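PDB 4WUT: ABC transporter substrate binding protein (Ribose) from Agrobacterium vitis, which binds beta-D-fucopyranose and probably serves as the sugar-binding component of an ABC transporter. Local coordinates for residues A[158-163]-A[190-195]. Residues are numbered along the deposited sequence; the frame is centred on the assembly and turned at random. Where two conformers were deposited one is given.
Sequences SYVAGA and YSQSQM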
ATOM      1  N   SER A 158      -6.088  -7.116   7.873  1.00  9.44           N
ATOM      2  CA  SER A 158      -4.964  -6.973   6.975  1.00  9.08           C
ATOM      3  C   SER A 158      -5.305  -7.550   5.597  1.00  9.24           C
ATOM      4  O   SER A 158      -6.452  -7.858   5.325  1.00  9.64           O
ATOM      5  CB  SER A 158      -3.730  -7.625   7.579  1.00  9.84           C
ATOM      6  OG  SER A 158      -2.588  -7.339   6.784  1.00 10.09           O
ATOM      7  N   TYR A 159      -4.307  -7.593   4.725  1.00  9.80           N
ATOM      8  CA  TYR A 159      -4.553  -7.873   3.320  1.00  9.25           C
ATOM      9  C   TYR A 159      -3.853  -9.155   2.890  1.00  9.56           C
ATOM     10  O   TYR A 159      -4.445 -10.228   2.968  1.00 10.14           O
ATOM     11  CB  TYR A 159      -4.232  -6.651   2.414  1.00  9.02           C
ATOM     12  CG  TYR A 159      -3.008  -5.831   2.659  1.00  8.94           C
ATOM     13  CD1 TYR A 159      -2.929  -4.972   3.751  1.00  9.07           C
ATOM     14  CD2 TYR A 159      -1.972  -5.797   1.736  1.00  9.37           C
ATOM     15  CE1 TYR A 159      -1.842  -4.170   3.958  1.00 10.11           C
ATOM     16  CE2 TYR A 159      -0.879  -4.986   1.932  1.00  9.37           C
ATOM     17  CZ  TYR A 159      -0.817  -4.171   3.047  1.00  9.75           C
ATOM     18  OH  TYR A 159       0.264  -3.357   3.249  1.00 10.41           O
ATOM     19  N   VAL A 160      -2.614  -9.039   2.426  1.00  9.41           N
ATOM     20  CA  VAL A 160      -1.839 -10.222   2.021  1.00  9.85           C
ATOM     21  C   VAL A 160      -0.717 -10.419   3.021  1.00  9.93           C
ATOM     22  O   VAL A 160       0.177  -9.562   3.151  1.00  9.67           O
ATOM     23  CB  VAL A 160      -1.285 -10.070   0.584  1.00  9.93           C
ATOM     24  CG1 VAL A 160      -0.402 -11.267   0.201  1.00 10.74           C
ATOM     25  CG2 VAL A 160      -2.427  -9.937  -0.451  1.00 10.12           C
ATOM     26  N   ALA A 161      -0.762 -11.525   3.755  1.00 10.50           N
ATOM     27  CA  ALA A 161       0.196 -11.748   4.834  1.00 11.52           C
ATOM     28  C   ALA A 161       1.608 -11.811   4.263  1.00 11.11           C
ATOM     29  O   ALA A 161       1.903 -12.612   3.366  1.00 12.67           O
ATOM     30  CB  ALA A 161      -0.131 -13.030   5.565  1.00 13.83           C
ATOM     31  N   GLY A 162       2.488 -10.988   4.812  1.00 11.00           N
ATOM     32  CA  GLY A 162       3.883 -11.004   4.420  1.00 11.49           C
ATOM     33  C   GLY A 162       4.203 -10.235   3.149  1.00 11.12           C
ATOM     34  O   GLY A 162       5.347 -10.228   2.704  1.00 11.63           O
ATOM     35  N   ALA A 163       3.210  -9.586   2.541  1.00 10.42           N
ATOM     36  CA  ALA A 163       3.502  -8.727   1.427  1.00 10.23           C
ATOM     37  C   ALA A 163       4.393  -7.575   1.974  1.00 10.26           C
ATOM     38  O   ALA A 163       4.328  -7.237   3.156  1.00 12.34           O
ATOM     39  CB  ALA A 163       2.233  -8.231   0.773  1.00 13.88           C
ATOM     40  N   TYR A 190      -6.948 -11.698   7.023  1.00  8.92           N
ATOM     41  CA  TYR A 190      -6.314 -11.395   5.740  1.00  8.67           C
ATOM     42  C   TYR A 190      -7.320 -11.389   4.611  1.00  9.29           C
ATOM     43  O   TYR A 190      -7.866 -12.444   4.243  1.00  9.44           O
ATOM     44  CB  TYR A 190      -5.158 -12.344   5.456  1.00  8.57           C
ATOM     45  CG  TYR A 190      -4.059 -12.230   6.501  1.00  9.17           C
ATOM     46  CD1 TYR A 190      -3.184 -11.147   6.522  1.00  8.89           C
ATOM     47  CD2 TYR A 190      -3.940 -13.179   7.493  1.00 10.24           C
ATOM     48  CE1 TYR A 190      -2.196 -11.041   7.487  1.00 10.31           C
ATOM     49  CE2 TYR A 190      -2.962 -13.098   8.454  1.00 11.99           C
ATOM     50  CZ  TYR A 190      -2.091 -12.050   8.450  1.00 12.67           C
ATOM     51  OH  TYR A 190      -1.125 -11.994   9.444  1.00 15.90           O
ATOM     52  N   SER A 191      -7.549 -10.217   4.034  1.00  7.69           N
ATOM     53  CA  SER A 191      -8.555 -10.036   2.993  1.00  7.85           C
ATOM     54  C   SER A 191      -8.075 -10.443   1.602  1.00  8.22           C
ATOM     55  O   SER A 191      -8.879 -10.493   0.664  1.00  8.47           O
ATOM     56  CB  SER A 191      -8.953  -8.585   2.864  1.00  7.83           C
ATOM     57  OG  SER A 191      -7.863  -7.844   2.355  1.00  7.99           O
ATOM     58  N   GLN A 192      -6.779 -10.706   1.448  1.00  8.80           N
ATOM     59  CA  GLN A 192      -6.146 -10.911   0.120  1.00  9.17           C
ATOM     60  C   GLN A 192      -6.368  -9.705  -0.824  1.00  9.44           C
ATOM     61  O   GLN A 192      -6.349  -9.816  -2.048  1.00 11.19           O
ATOM     62  CB  GLN A 192      -6.600 -12.223  -0.551  1.00 12.38           C
ATOM     63  CG  GLN A 192      -6.489 -13.417   0.369  1.00 14.25           C
ATOM     64  CD  GLN A 192      -5.098 -13.601   0.867  1.00 19.99           C
ATOM     65  OE1 GLN A 192      -4.131 -13.283   0.172  1.00 23.05           O
ATOM     66  NE2 GLN A 192      -4.977 -14.123   2.071  1.00 25.99           N
ATOM     67  N   SER A 193      -6.531  -8.528  -0.209  1.00  8.83           N
ATOM     68  CA  SER A 193      -6.825  -7.280  -0.941  1.00  9.12           C
ATOM     69  C   SER A 193      -8.124  -7.336  -1.768  1.00  9.41           C
ATOM     70  O   SER A 193      -8.275  -6.640  -2.777  1.00 11.37           O
ATOM     71  CB  SER A 193      -5.651  -6.825  -1.799  1.00  9.57           C
ATOM     72  OG  SER A 193      -4.587  -6.409  -0.935  1.00  9.33           O
ATOM     73  N   GLN A 194      -9.051  -8.172  -1.316  1.00 10.16           N
ATOM     74  CA  GLN A 194     -10.369  -8.267  -1.942  1.00  9.74           C
ATOM     75  C   GLN A 194     -11.363  -7.546  -1.047  1.00  9.42           C
ATOM     76  O   GLN A 194     -11.569  -7.934   0.110  1.00 10.27           O
ATOM     77  CB  GLN A 194     -10.788  -9.723  -2.134  1.00 12.24           C
ATOM     78  CG  GLN A 194      -9.947 -10.495  -3.122  1.00 11.36           C
ATOM     79  CD  GLN A 194     -10.076  -9.964  -4.526  1.00 18.89           C
ATOM     80  OE1 GLN A 194     -11.073  -9.321  -4.879  1.00 19.83           O
ATOM     81  NE2 GLN A 194      -9.072 -10.222  -5.342  1.00 22.13           N
HETATM   82  N   MSE A 195     -11.951  -6.466  -1.574  0.51  9.92           N
HETATM   83  CA  MSE A 195     -12.969  -5.686  -0.870  0.51  9.62           C
HETATM   84  C   MSE A 195     -14.054  -6.586  -0.280  0.51 10.08           C
HETATM   85  O   MSE A 195     -14.398  -6.472   0.908  0.51 10.54           O
HETATM   86  CB  MSE A 195     -13.610  -4.623  -1.787  0.51 14.74           C
HETATM   87  CG  MSE A 195     -12.720  -3.414  -2.137  0.51 19.04           C
HETATM   88 SE   MSE A 195     -13.610  -1.998  -3.238  0.51 46.73          SE
HETATM   89  CE  MSE A 195     -13.536  -2.843  -4.998  0.51 21.73           C
TER
HETATM   90  O   HOH W   1      -2.595 -13.794   2.738  1.00 13.50           O
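Gln-192 and Ser-193 both adopt left-handed backbone angles in a type I' beta turn, which curls the chain against Tyr-159 just where two parallel strands end. In this periplasmic binding protein fold, strands 153-158 and 184-190 are neighbours at one margin of the sheet; their loops lead into helices 164-180 and 195-208, the first carrying Tyr-159 of the sugar pocket. The ladder closes with Ser-191 N donating to Ser-158 O (2.9 Å, 161° at the hydrogen); Gln-192 N then reaches Tyr-159 O at 2.8 Å. Beyond them, Ala-161 CB sits over one face of the Tyr-190 ring, 3.6 Å from its centroid, a CH-pi contact for which a small methyl suits the close approach. Ser-158 CB approaches CD1 of that ring at 3.7 Å, while Ser-158 OG bonds to Glu-166. Bent at chi2 (-58°), Gln-192 crosses Val-160 at about a right angle, OE1 3.8 Å from CG2, a methyl the branched valine offers the amide. The Tyr-159 side chain touches the bound fucose, its hydroxyl hydrogen-bonded to Ser-165. Short and polar, Ser-193 fits beside it: OG lies 3.4 Å from Tyr-159 CB and bonds to Glu-65 and Asn-219, two sugar-pocket residues. Ser-191 OG, also hydrogen-bonded to Thr-222, makes an ST turn, accepting from Ser-193 N at 3.0 Å.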